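Local atomic coordinates of L-ribulose 3-epimerase (Mesorhizobium loti, PDB entry 3VYL), a protein that catalyses the epimerisation of ketoses at C3, interconverting L-ribulose and L-xylulose most efficiently, and binds a manganese ion in a TIM barrel. Residues G71-S75 and L107-H111; A117-W123 and S154-N158; S242-I247 and I258-W263; R3-F9 and F32-S38. One frame throughout, in Å; residues are numbered along the deposited sequence.

Contact 1: residues G71-S75 and L107-H111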
loop_
_atom_site.group_PDB
_atom_site.type_symbol
_atom_site.label_atom_id
_atom_site.label_comp_id
_atom_site.label_asym_id
_atom_site.label_seq_id
_atom_site.Cartn_x
_atom_site.Cartn_y
_atom_site.Cartn_z
ATOM N N GLY A 71 -33.488 -11.964 20.701
ATOM C CA GLY A 71 -33.745 -10.600 21.043
ATOM C C GLY A 71 -33.502 -9.587 19.962
ATOM O O GLY A 71 -32.955 -8.578 20.241
ATOM N N ASP A 72 -33.896 -9.829 18.734
ATOM C CA ASP A 72 -33.647 -8.857 17.711
ATOM C C ASP A 72 -34.684 -7.752 17.624
ATOM O O ASP A 72 -35.794 -7.958 17.212
ATOM C CB ASP A 72 -33.566 -9.564 16.383
ATOM C CG ASP A 72 -33.262 -8.642 15.280
ATOM O OD1 ASP A 72 -33.357 -7.453 15.501
ATOM O OD2 ASP A 72 -32.929 -9.085 14.199
ATOM N N ILE A 73 -34.243 -6.546 17.898
ATOM C CA ILE A 73 -35.074 -5.362 17.972
ATOM C C ILE A 73 -35.597 -4.889 16.644
ATOM O O ILE A 73 -36.360 -3.974 16.591
ATOM C CB ILE A 73 -34.361 -4.185 18.646
ATOM C CG1 ILE A 73 -33.134 -3.767 17.880
ATOM C CG2 ILE A 73 -33.905 -4.559 20.018
ATOM C CD1 ILE A 73 -32.439 -2.632 18.549
ATOM N N SER A 74 -35.098 -5.457 15.573
ATOM C CA SER A 74 -35.624 -5.210 14.257
ATOM C C SER A 74 -36.694 -6.176 13.843
ATOM O O SER A 74 -37.281 -6.001 12.833
ATOM C CB SER A 74 -34.496 -5.268 13.253
ATOM O OG SER A 74 -33.708 -6.391 13.493
ATOM N N SER A 75 -36.941 -7.170 14.647
ATOM C CA SER A 75 -37.900 -8.168 14.293
ATOM C C SER A 75 -39.326 -7.684 14.254
ATOM O O SER A 75 -39.718 -6.836 15.009
ATOM C CB SER A 75 -37.793 -9.317 15.251
ATOM O OG SER A 75 -38.813 -10.217 14.975
ATOM N N LEU A 107 -26.102 -3.583 18.054
ATOM C CA LEU A 107 -27.141 -3.040 18.848
ATOM C C LEU A 107 -28.321 -2.798 18.000
ATOM O O LEU A 107 -29.330 -2.403 18.474
ATOM C CB LEU A 107 -26.656 -1.715 19.373
ATOM C CG LEU A 107 -26.072 -1.607 20.760
ATOM C CD1 LEU A 107 -25.029 -2.615 21.092
ATOM C CD2 LEU A 107 -25.503 -0.242 20.946
ATOM N N SER A 108 -28.176 -3.010 16.718
ATOM C CA SER A 108 -29.222 -2.621 15.763
ATOM C C SER A 108 -30.053 -3.757 15.193
ATOM O O SER A 108 -31.072 -3.515 14.549
ATOM C CB SER A 108 -28.580 -1.874 14.601
ATOM O OG SER A 108 -27.302 -2.417 14.312
ATOM N N ALA A 109 -29.600 -4.988 15.394
ATOM C CA ALA A 109 -30.217 -6.161 14.792
ATOM C C ALA A 109 -29.514 -7.399 15.327
ATOM O O ALA A 109 -28.520 -7.280 16.061
ATOM C CB ALA A 109 -30.092 -6.092 13.284
ATOM N N GLY A 110 -30.010 -8.586 14.993
ATOM C CA GLY A 110 -29.383 -9.805 15.508
ATOM C C GLY A 110 -27.953 -9.979 15.022
ATOM O O GLY A 110 -27.667 -9.744 13.853
ATOM N N HIS A 111 -27.058 -10.364 15.932
ATOM C CA HIS A 111 -25.684 -10.791 15.595
ATOM C C HIS A 111 -25.662 -12.170 14.978
ATOM O O HIS A 111 -25.924 -13.174 15.646
ATOM C CB HIS A 111 -24.796 -10.774 16.843
ATOM C CG HIS A 111 -23.320 -11.013 16.556
ATOM N ND1 HIS A 111 -22.438 -11.362 17.519
ATOM C CD2 HIS A 111 -22.590 -10.935 15.371
ATOM C CE1 HIS A 111 -21.208 -11.485 16.981
ATOM N NE2 HIS A 111 -21.305 -11.231 15.668
#

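Contact 2: residues A117-W123 and S154-N158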
loop_
_atom_site.group_PDB
_atom_site.type_symbol
_atom_site.label_atom_id
_atom_site.label_comp_id
_atom_site.label_asym_id
_atom_site.label_seq_id
_atom_site.Cartn_x
_atom_site.Cartn_y
_atom_site.Cartn_z
ATOM N N ALA A 117 -33.093 -11.335 3.505
ATOM C CA ALA A 117 -32.547 -10.026 3.075
ATOM C C ALA A 117 -33.162 -8.895 3.914
ATOM O O ALA A 117 -34.260 -9.051 4.452
ATOM C CB ALA A 117 -32.805 -9.790 1.596
ATOM N N PRO A 118 -32.462 -7.755 4.036
ATOM C CA PRO A 118 -33.028 -6.692 4.864
ATOM C C PRO A 118 -34.217 -6.001 4.197
ATOM O O PRO A 118 -34.332 -6.025 2.970
ATOM C CB PRO A 118 -31.867 -5.718 5.014
ATOM C CG PRO A 118 -31.103 -5.872 3.748
ATOM C CD PRO A 118 -31.221 -7.325 3.366
ATOM N N THR A 119 -35.085 -5.405 5.016
ATOM C CA THR A 119 -36.271 -4.663 4.558
ATOM C C THR A 119 -36.276 -3.252 5.172
ATOM O O THR A 119 -35.564 -2.987 6.149
ATOM C CB THR A 119 -37.589 -5.388 4.950
ATOM O OG1 THR A 119 -37.735 -5.417 6.382
ATOM C CG2 THR A 119 -37.634 -6.820 4.410
ATOM N N ARG A 120 -37.088 -2.354 4.618
ATOM C CA ARG A 120 -37.189 -0.995 5.154
ATOM C C ARG A 120 -37.903 -0.955 6.504
ATOM O O ARG A 120 -37.540 -0.176 7.393
ATOM C CB ARG A 120 -37.871 -0.059 4.154
ATOM C CG ARG A 120 -38.022 1.367 4.670
ATOM C CD ARG A 120 -38.061 2.368 3.530
ATOM N NE ARG A 120 -36.727 2.835 3.152
ATOM C CZ ARG A 120 -36.382 3.163 1.913
ATOM N NH1 ARG A 120 -35.148 3.582 1.649
ATOM N NH2 ARG A 120 -37.268 3.049 0.928
ATOM N N ASP A 121 -38.919 -1.799 6.659
ATOM C CA ASP A 121 -39.636 -1.889 7.925
ATOM C C ASP A 121 -38.712 -2.352 9.039
ATOM O O ASP A 121 -38.812 -1.862 10.169
ATOM C CB ASP A 121 -40.848 -2.813 7.813
ATOM C CG ASP A 121 -41.875 -2.309 6.820
ATOM O OD1 ASP A 121 -41.870 -1.089 6.500
ATOM O OD2 ASP A 121 -42.691 -3.150 6.366
ATOM N N GLN A 122 -37.814 -3.284 8.718
ATOM C CA GLN A 122 -36.785 -3.723 9.667
ATOM C C GLN A 122 -35.943 -2.518 10.081
ATOM O O GLN A 122 -35.736 -2.275 11.274
ATOM C CB GLN A 122 -35.902 -4.807 9.040
ATOM C CG GLN A 122 -34.823 -5.385 9.950
ATOM C CD GLN A 122 -33.697 -6.035 9.171
ATOM O OE1 GLN A 122 -33.736 -6.096 7.942
ATOM N NE2 GLN A 122 -32.679 -6.506 9.879
ATOM N N TRP A 123 -35.486 -1.764 9.079
ATOM C CA TRP A 123 -34.743 -0.518 9.278
ATOM C C TRP A 123 -35.459 0.427 10.214
ATOM O O TRP A 123 -34.919 0.799 11.262
ATOM C CB TRP A 123 -34.492 0.151 7.924
ATOM C CG TRP A 123 -33.573 1.347 7.963
ATOM C CD1 TRP A 123 -33.884 2.646 8.352
ATOM C CD2 TRP A 123 -32.157 1.397 7.576
ATOM N NE1 TRP A 123 -32.793 3.465 8.244
ATOM C CE2 TRP A 123 -31.723 2.780 7.788
ATOM C CE3 TRP A 123 -31.237 0.466 7.101
ATOM C CZ2 TRP A 123 -30.424 3.192 7.516
ATOM C CZ3 TRP A 123 -29.930 0.893 6.836
ATOM C CH2 TRP A 123 -29.536 2.222 7.044
ATOM N N SER A 154 -24.426 -9.320 10.385
ATOM C CA SER A 154 -25.690 -8.661 10.440
ATOM C C SER A 154 -26.113 -8.397 9.033
ATOM O O SER A 154 -25.305 -8.371 8.158
ATOM C CB SER A 154 -25.586 -7.340 11.159
ATOM O OG SER A 154 -26.834 -6.716 11.251
ATOM N N ASN A 155 -27.387 -8.186 8.805
ATOM C CA ASN A 155 -27.802 -7.842 7.483
ATOM C C ASN A 155 -28.205 -6.422 7.317
ATOM O O ASN A 155 -28.674 -6.042 6.298
ATOM C CB ASN A 155 -28.869 -8.785 6.974
ATOM C CG ASN A 155 -30.159 -8.638 7.682
ATOM O OD1 ASN A 155 -30.233 -8.067 8.715
ATOM N ND2 ASN A 155 -31.172 -9.175 7.124
ATOM N N LEU A 156 -28.009 -5.620 8.333
ATOM C CA LEU A 156 -28.501 -4.282 8.272
ATOM C C LEU A 156 -27.450 -3.226 8.099
ATOM O O LEU A 156 -27.402 -2.594 7.103
ATOM C CB LEU A 156 -29.321 -3.985 9.520
ATOM C CG LEU A 156 -30.379 -2.901 9.551
ATOM C CD1 LEU A 156 -31.427 -3.140 8.518
ATOM C CD2 LEU A 156 -31.013 -2.899 10.909
ATOM N N LEU A 157 -26.614 -3.032 9.086
ATOM C CA LEU A 157 -25.601 -2.015 8.979
ATOM C C LEU A 157 -24.238 -2.569 8.762
ATOM O O LEU A 157 -23.585 -2.957 9.683
ATOM C CB LEU A 157 -25.587 -1.177 10.234
ATOM C CG LEU A 157 -26.878 -0.680 10.819
ATOM C CD1 LEU A 157 -26.573 0.065 12.064
ATOM C CD2 LEU A 157 -27.599 0.225 9.880
ATOM N N ASN A 158 -23.805 -2.528 7.523
ATOM C CA ASN A 158 -22.549 -3.107 7.120
ATOM C C ASN A 158 -21.613 -2.040 6.691
ATOM O O ASN A 158 -20.491 -2.279 6.482
ATOM C CB ASN A 158 -22.729 -4.103 5.963
ATOM C CG ASN A 158 -23.658 -5.233 6.289
ATOM O OD1 ASN A 158 -23.601 -5.810 7.340
ATOM N ND2 ASN A 158 -24.516 -5.534 5.389
#

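Contact 3: residues S242-I247 and I258-W263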
loop_
_atom_site.group_PDB
_atom_site.type_symbol
_atom_site.label_atom_id
_atom_site.label_comp_id
_atom_site.label_asym_id
_atom_site.label_seq_id
_atom_site.Cartn_x
_atom_site.Cartn_y
_atom_site.Cartn_z
ATOM N N SER A 242 -9.029 -9.411 19.224
ATOM C CA SER A 242 -8.553 -10.643 18.620
ATOM C C SER A 242 -9.061 -11.811 19.435
ATOM O O SER A 242 -8.997 -11.776 20.622
ATOM C CB SER A 242 -7.044 -10.632 18.602
ATOM O OG SER A 242 -6.507 -11.701 17.909
ATOM N N PHE A 243 -9.544 -12.870 18.821
ATOM C CA PHE A 243 -10.108 -13.959 19.609
ATOM C C PHE A 243 -9.478 -15.321 19.313
ATOM O O PHE A 243 -8.871 -15.527 18.240
ATOM C CB PHE A 243 -11.638 -13.992 19.469
ATOM C CG PHE A 243 -12.325 -12.695 19.855
ATOM C CD1 PHE A 243 -12.107 -12.104 21.110
ATOM C CD2 PHE A 243 -13.206 -12.069 18.973
ATOM C CE1 PHE A 243 -12.743 -10.917 21.462
ATOM C CE2 PHE A 243 -13.847 -10.886 19.325
ATOM C CZ PHE A 243 -13.620 -10.314 20.569
ATOM N N SER A 244 -9.606 -16.225 20.290
ATOM C CA SER A 244 -9.114 -17.605 20.205
ATOM C C SER A 244 -10.198 -18.593 20.596
ATOM O O SER A 244 -10.839 -18.449 21.653
ATOM C CB SER A 244 -7.905 -17.812 21.126
ATOM O OG SER A 244 -7.740 -19.179 21.493
ATOM N N SER A 245 -10.379 -19.598 19.738
ATOM C CA SER A 245 -11.278 -20.742 19.965
ATOM C C SER A 245 -11.101 -21.312 21.373
ATOM O O SER A 245 -12.076 -21.665 22.040
ATOM C CB SER A 245 -10.980 -21.836 18.932
ATOM O OG SER A 245 -12.081 -22.693 18.725
ATOM N N GLU A 246 -9.867 -21.351 21.815
ATOM C CA GLU A 246 -9.488 -21.840 23.110
ATOM C C GLU A 246 -10.057 -21.041 24.244
ATOM O O GLU A 246 -10.313 -21.571 25.288
ATOM C CB GLU A 246 -7.991 -21.865 23.207
ATOM C CG GLU A 246 -7.332 -22.833 22.245
ATOM C CD GLU A 246 -7.870 -24.227 22.351
ATOM O OE1 GLU A 246 -7.297 -25.145 21.763
ATOM O OE2 GLU A 246 -8.889 -24.400 23.015
ATOM N N ILE A 247 -10.172 -19.744 24.078
ATOM C CA ILE A 247 -10.666 -18.902 25.143
ATOM C C ILE A 247 -12.138 -18.489 25.119
ATOM O O ILE A 247 -12.789 -18.455 26.132
ATOM C CB ILE A 247 -9.787 -17.672 25.249
ATOM C CG1 ILE A 247 -8.385 -18.100 25.581
ATOM C CG2 ILE A 247 -10.307 -16.747 26.307
ATOM C CD1 ILE A 247 -7.350 -17.083 25.220
ATOM N N ILE A 258 -14.590 -18.761 14.313
ATOM C CA ILE A 258 -13.202 -18.976 14.687
ATOM C C ILE A 258 -12.913 -20.467 14.665
ATOM O O ILE A 258 -13.247 -21.191 15.610
ATOM C CB ILE A 258 -12.872 -18.417 16.079
ATOM C CG1 ILE A 258 -13.361 -16.982 16.205
ATOM C CG2 ILE A 258 -11.375 -18.538 16.365
ATOM C CD1 ILE A 258 -13.457 -16.545 17.644
ATOM N N TRP A 259 -12.278 -20.904 13.585
ATOM C CA TRP A 259 -12.031 -22.305 13.319
ATOM C C TRP A 259 -10.609 -22.666 13.603
ATOM O O TRP A 259 -10.268 -23.844 13.774
ATOM C CB TRP A 259 -12.294 -22.567 11.851
ATOM C CG TRP A 259 -13.680 -22.191 11.401
ATOM C CD1 TRP A 259 -14.044 -21.562 10.214
ATOM C CD2 TRP A 259 -14.950 -22.423 12.117
ATOM N NE1 TRP A 259 -15.409 -21.409 10.144
ATOM C CE2 TRP A 259 -16.006 -21.900 11.256
ATOM C CE3 TRP A 259 -15.298 -22.989 13.339
ATOM C CZ2 TRP A 259 -17.339 -21.960 11.616
ATOM C CZ3 TRP A 259 -16.646 -23.041 13.688
ATOM C CH2 TRP A 259 -17.639 -22.538 12.850
ATOM N N ARG A 260 -9.761 -21.650 13.618
ATOM C CA ARG A 260 -8.342 -21.836 13.769
ATOM C C ARG A 260 -7.838 -20.697 14.612
ATOM O O ARG A 260 -8.376 -19.588 14.566
ATOM C CB ARG A 260 -7.628 -21.891 12.405
ATOM C CG ARG A 260 -7.733 -20.628 11.583
ATOM C CD ARG A 260 -7.331 -20.816 10.132
ATOM N NE ARG A 260 -7.519 -19.542 9.440
ATOM C CZ ARG A 260 -6.540 -18.712 9.092
ATOM N NH1 ARG A 260 -5.271 -19.033 9.313
ATOM N NH2 ARG A 260 -6.838 -17.575 8.494
ATOM N N ASN A 261 -6.826 -20.975 15.415
ATOM C CA ASN A 261 -6.288 -19.955 16.273
ATOM C C ASN A 261 -4.915 -19.499 15.813
ATOM O O ASN A 261 -4.011 -20.311 15.532
ATOM C CB ASN A 261 -6.316 -20.409 17.734
ATOM C CG ASN A 261 -7.732 -20.573 18.255
ATOM O OD1 ASN A 261 -8.626 -19.797 17.898
ATOM N ND2 ASN A 261 -7.947 -21.578 19.102
ATOM N N LEU A 262 -4.786 -18.180 15.724
ATOM C CA LEU A 262 -3.640 -17.548 15.102
ATOM C C LEU A 262 -2.551 -17.192 16.104
ATOM O O LEU A 262 -1.447 -16.821 15.722
ATOM C CB LEU A 262 -4.105 -16.313 14.328
ATOM C CG LEU A 262 -4.675 -16.620 12.942
ATOM C CD1 LEU A 262 -5.969 -17.414 13.017
ATOM C CD2 LEU A 262 -4.900 -15.316 12.197
ATOM N N TRP A 263 -2.884 -17.309 17.384
ATOM C CA TRP A 263 -1.938 -17.105 18.463
ATOM C C TRP A 263 -2.223 -18.066 19.578
ATOM O O TRP A 263 -3.293 -18.674 19.635
ATOM C CB TRP A 263 -1.994 -15.658 18.971
ATOM C CG TRP A 263 -3.388 -15.177 19.298
ATOM C CD1 TRP A 263 -4.265 -14.500 18.462
ATOM C CD2 TRP A 263 -4.117 -15.326 20.568
ATOM N NE1 TRP A 263 -5.447 -14.223 19.103
ATOM C CE2 TRP A 263 -5.431 -14.692 20.362
ATOM C CE3 TRP A 263 -3.825 -15.887 21.815
ATOM C CZ2 TRP A 263 -6.392 -14.640 21.364
ATOM C CZ3 TRP A 263 -4.813 -15.835 22.818
ATOM C CH2 TRP A 263 -6.062 -15.230 22.594
#

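Contact 4: residues R3-F9 and F32-S38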
loop_
_atom_site.group_PDB
_atom_site.type_symbol
_atom_site.label_atom_id
_atom_site.label_comp_id
_atom_site.label_asym_id
_atom_site.label_seq_id
_atom_site.Cartn_x
_atom_site.Cartn_y
_atom_site.Cartn_z
ATOM N N ARG A 3 -8.740 6.509 25.795
ATOM C CA ARG A 3 -8.206 5.290 26.311
ATOM C C ARG A 3 -7.859 4.398 25.199
ATOM O O ARG A 3 -8.396 4.502 24.168
ATOM C CB ARG A 3 -9.233 4.631 27.201
ATOM C CG ARG A 3 -9.072 5.061 28.627
ATOM C CD ARG A 3 -7.665 5.571 28.699
ATOM N NE ARG A 3 -7.118 5.558 30.025
ATOM C CZ ARG A 3 -6.780 6.646 30.690
ATOM N NH1 ARG A 3 -6.960 7.838 30.158
ATOM N NH2 ARG A 3 -6.258 6.533 31.889
ATOM N N ILE A 4 -6.881 3.561 25.399
ATOM C CA ILE A 4 -6.596 2.532 24.459
ATOM C C ILE A 4 -6.947 1.280 25.176
ATOM O O ILE A 4 -6.388 0.945 26.174
ATOM C CB ILE A 4 -5.140 2.543 24.057
ATOM C CG1 ILE A 4 -4.836 3.865 23.412
ATOM C CG2 ILE A 4 -4.861 1.483 23.039
ATOM C CD1 ILE A 4 -3.682 3.811 22.478
ATOM N N GLY A 5 -7.935 0.612 24.657
ATOM C CA GLY A 5 -8.444 -0.577 25.320
ATOM C C GLY A 5 -8.125 -1.908 24.671
ATOM O O GLY A 5 -7.408 -1.989 23.670
ATOM N N ILE A 6 -8.683 -2.956 25.263
ATOM C CA ILE A 6 -8.547 -4.327 24.786
ATOM C C ILE A 6 -9.816 -5.068 25.220
ATOM O O ILE A 6 -10.376 -4.784 26.276
ATOM C CB ILE A 6 -7.260 -4.981 25.352
ATOM C CG1 ILE A 6 -7.002 -6.355 24.715
ATOM C CG2 ILE A 6 -7.304 -5.057 26.878
ATOM C CD1 ILE A 6 -5.645 -6.947 25.043
ATOM N N HIS A 7 -10.286 -5.993 24.396
ATOM C CA HIS A 7 -11.479 -6.768 24.715
ATOM C C HIS A 7 -11.149 -7.856 25.701
ATOM O O HIS A 7 -10.160 -8.569 25.536
ATOM C CB HIS A 7 -12.071 -7.370 23.453
ATOM C CG HIS A 7 -13.506 -7.801 23.604
ATOM N ND1 HIS A 7 -14.509 -7.231 22.909
ATOM C CD2 HIS A 7 -14.089 -8.768 24.420
ATOM C CE1 HIS A 7 -15.676 -7.804 23.259
ATOM N NE2 HIS A 7 -15.415 -8.744 24.186
ATOM N N SER A 8 -11.973 -7.991 26.736
ATOM C CA SER A 8 -11.747 -8.998 27.782
ATOM C C SER A 8 -11.483 -10.387 27.209
ATOM O O SER A 8 -10.631 -11.131 27.720
ATOM C CB SER A 8 -12.914 -9.050 28.781
ATOM O OG SER A 8 -14.180 -9.044 28.135
ATOM N N PHE A 9 -12.192 -10.720 26.133
ATOM C CA PHE A 9 -12.136 -12.059 25.561
ATOM C C PHE A 9 -10.800 -12.414 24.931
ATOM O O PHE A 9 -10.625 -13.542 24.494
ATOM C CB PHE A 9 -13.280 -12.297 24.573
ATOM C CG PHE A 9 -14.648 -12.323 25.205
ATOM C CD1 PHE A 9 -14.810 -12.291 26.592
ATOM C CD2 PHE A 9 -15.781 -12.408 24.409
ATOM C CE1 PHE A 9 -16.074 -12.321 27.164
ATOM C CE2 PHE A 9 -17.046 -12.440 24.976
ATOM C CZ PHE A 9 -17.192 -12.398 26.356
ATOM N N PHE A 32 -2.403 -1.456 28.525
ATOM C CA PHE A 32 -3.661 -0.873 28.095
ATOM C C PHE A 32 -4.289 -0.142 29.259
ATOM O O PHE A 32 -3.920 -0.387 30.396
ATOM C CB PHE A 32 -4.592 -1.974 27.582
ATOM C CG PHE A 32 -4.165 -2.554 26.269
ATOM C CD1 PHE A 32 -4.672 -2.045 25.076
ATOM C CD2 PHE A 32 -3.241 -3.599 26.219
ATOM C CE1 PHE A 32 -4.272 -2.573 23.856
ATOM C CE2 PHE A 32 -2.834 -4.131 25.006
ATOM C CZ PHE A 32 -3.351 -3.623 23.822
ATOM N N ASP A 33 -5.230 0.757 28.997
ATOM C CA ASP A 33 -5.892 1.452 30.097
ATOM C C ASP A 33 -7.407 1.572 29.939
ATOM O O ASP A 33 -8.052 2.439 30.538
ATOM C CB ASP A 33 -5.216 2.794 30.415
ATOM C CG ASP A 33 -4.877 3.590 29.173
ATOM O OD1 ASP A 33 -5.791 3.818 28.344
ATOM O OD2 ASP A 33 -3.692 3.988 29.038
ATOM N N LEU A 34 -7.971 0.676 29.142
ATOM C CA LEU A 34 -9.404 0.411 29.190
ATOM C C LEU A 34 -9.624 -1.101 29.099
ATOM O O LEU A 34 -8.733 -1.838 28.649
ATOM C CB LEU A 34 -10.133 1.154 28.076
ATOM C CG LEU A 34 -11.657 1.060 28.024
ATOM C CD1 LEU A 34 -12.259 2.419 27.715
ATOM C CD2 LEU A 34 -12.094 0.036 26.979
ATOM N N ILE A 35 -10.789 -1.553 29.568
ATOM C CA ILE A 35 -11.224 -2.939 29.397
ATOM C C ILE A 35 -12.633 -2.964 28.835
ATOM O O ILE A 35 -13.505 -2.212 29.276
ATOM C CB ILE A 35 -11.110 -3.787 30.706
ATOM C CG1 ILE A 35 -11.327 -5.291 30.436
ATOM C CG2 ILE A 35 -12.070 -3.303 31.789
ATOM C CD1 ILE A 35 -10.230 -5.959 29.634
ATOM N N GLU A 36 -12.838 -3.808 27.836
ATOM C CA GLU A 36 -14.153 -4.013 27.263
ATOM C C GLU A 36 -14.687 -5.380 27.682
ATOM O O GLU A 36 -14.040 -6.414 27.474
ATOM C CB GLU A 36 -14.075 -3.899 25.740
ATOM C CG GLU A 36 -15.395 -4.016 24.981
ATOM C CD GLU A 36 -15.215 -3.711 23.508
ATOM O OE1 GLU A 36 -14.151 -3.153 23.172
ATOM O OE2 GLU A 36 -16.112 -4.015 22.688
ATOM N N PHE A 37 -15.876 -5.397 28.244
ATOM C CA PHE A 37 -16.512 -6.606 28.673
ATOM C C PHE A 37 -17.686 -6.824 27.785
ATOM O O PHE A 37 -18.329 -5.901 27.460
ATOM C CB PHE A 37 -16.971 -6.461 30.112
ATOM C CG PHE A 37 -15.870 -6.575 31.117
ATOM C CD1 PHE A 37 -15.144 -7.714 31.220
ATOM C CD2 PHE A 37 -15.591 -5.554 31.954
ATOM C CE1 PHE A 37 -14.145 -7.836 32.120
ATOM C CE2 PHE A 37 -14.607 -5.663 32.871
ATOM C CZ PHE A 37 -13.875 -6.803 32.952
ATOM N N SER A 38 -17.873 -8.039 27.299
ATOM C CA SER A 38 -19.033 -8.439 26.503
ATOM C C SER A 38 -20.413 -8.585 27.097
ATOM O O SER A 38 -21.378 -8.258 26.465
ATOM C CB SER A 38 -18.791 -9.788 25.907
ATOM O OG SER A 38 -19.878 -10.644 26.258
#

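Contact 1: residues G71-S75 and L107-H111
In this TIM barrel, two beta-alpha loops meet at the C-terminal ends of neighbouring strands: residues 71-75 lie in the loop after strand 60-66, and residues 107-111 in the loop after strand 102-104. Ile73 has the most surface covered. Its side chain lies along the backbone of the other loop: Ile73 CD1 lies 3.1 Å from Leu107 O, a tight approach, and Ile73 CG1 3.9 Å from Ser108 O; Leu88 of helix 78-98 and Leu130 of helix 120-139 also pack on it. Asp72 comes next. It opens a type I turn closed by Ser75 N to Asp72 O at 2.9 Å, and its OD1 accepts from Ser74 N in an Asx turn, although the position of OD1 is less certain in the model. The acid group is thus held at the edge facing residues 107-111, where Ala109 lies beside it. The direct polar link between the loops is a weak hydrogen bond from Gly110 N to Asp72 OD2, 3.1 Å long with an angle of 147° at the hydrogen.

Contact 2: residues A117-W123 and S154-N158
The chain enters helix 120-139 through an extended lead-in, Ala117 to Thr119, and the irregular loop 154-158 comes nearest to it where the CA atoms of Pro118 and Asn155 are 6.0 Å apart. Thr119 is the N-cap: Gln122 N donates to Thr119 OG1 (3.2 Å), and Thr119 N donates back to Gln122 OE1 (3.3 Å). With OE1 thus engaged, the amide of Gln122 presents NE2 to the loop, where it donates to Asn155 OD1 at 3.1 Å in a nearly straight bond. Beside this polar link, Pro118 CB packs on Asn155 O at 3.5 Å. Leu156 has the largest covered surface; its CD1 sits 3.7 Å from Gln122 CD and 3.9 Å from Trp123 CE3, while Leu157 CD2 reaches Trp123 CZ3 at 3.9 Å. The indole NE1 of Trp123 bonds to Asp169, and Trp259 of a second subunit packs on Pro118 and Asn155. The arrangement is a capping box whose glutamine also ties the start of a TIM-barrel helix to the next beta-alpha loop.

Contact 3: residues S242-I247 and I258-W263
Trp263 lays its six-membered ring against Ser244, whose CB stands over one face at 3.8 Å from the ring centroid, 27° off the normal, in a CH-pi contact. At the ring edge, Ile247 CD1 approaches Trp263 CH2 to 3.5 Å. Trp263 NE1 donates to Ser242 OG at 3.0 Å; that hydroxyl is also hydrogen-bonded to Arg212 O. The indole therefore touches both the beginning and the end of residues 242-247, and no residue of the contact has more surface covered. Away from the indole, Ile258 CD1 packs on Phe243 CB at 3.6 Å, although the Phe243 CA-to-CB bond points away from residues 258-263. These two loops flank helix 250-255, beyond the eighth strand of the TIM barrel, 238-240, and precede the long helix 266-292. Strand 238-240 leads through the manganese ligand Glu241 directly into Ser242, and the Phe243 side chain lies about 6 Å from the ion. Asn261 fills the middle of the contact, its CA 5.4 Å from that of Ser244, with its side-chain amide set against the backbone at Ser244 to Glu246. There the chain turns, Ile247 N donating to Ser244 O at 2.8 Å. Residues 258-263 also face other subunits: in a second copy of the protein, Glu187 forms a salt bridge with Arg260, and the carbonyl of Arg151 accepts from Trp259 NE1.

Contact 4: residues R3-F9 and F32-S38
This is a parallel strand pairing in the barrel wall: strands 4-7 and 34-37 are the first two of the TIM barrel, joined through helix 17-30 in a beta-alpha-beta unit. Their axes come within 4.7 Å at 32°. His7 pairs with Glu36, and the bonds around this pair are firm: Glu36 N donates to Ile6 O at 3.1 Å and Ser8 N to Glu36 O at 2.7 Å, with Ser8 OG donating to the same carbonyl, also at 2.7 Å. Toward the N-terminal ends, Asp33 N binds Ile4 O at 3.1 Å, and Arg3 NE donates to Asp33 O at 3.3 Å and forms a salt bridge with Asp33 OD1 at 2.8 Å, an atom less certainly placed in the model. Phe32 covers Ile6, whose CB lies 4.0 Å from the ring centroid in a CH-pi contact; Ala270 of helix 266-292 packs on both. The opposite face carries His7 and Glu36. Glu36 OE1 is hydrogen-bonded to Tyr204 OH and His206 NE2, and OE2 to Ser64 OG; His7 stacks edge-to-face with Phe243. The chemistry thus divides: apolar side chains bind the strands to the outer helices, while the inward Glu36 is hydrogen-bonded to a manganese ligand, consistent with a second-shell role.

In the fold
Along the chain the order is contact 4, contact 1, contact 2, contact 3, each closing before the next opens. Contact 4 pairs the first two strands of the eight-stranded parallel barrel; the others involve segments that follow strands 60-66, 102-104, 143-147 and 238-240. Contacts 1 and 2, with centres about 10 Å apart, form one continuous patch: Ser74 CB meets Gln122 CG at 3.3 Å and Ser108 OG meets Leu157 CD1 at 3.4 Å. Contacts 3 and 4, with centres about 18 Å apart, meet through Phe243 CE1 and Phe9 CB at 3.4 Å. Contacts 2 and 4 have centres about 29 Å apart, on opposite sides of the chain centre. Contacts 2 and 3 both touch the second subunit, linking barrel loops to the tetramer.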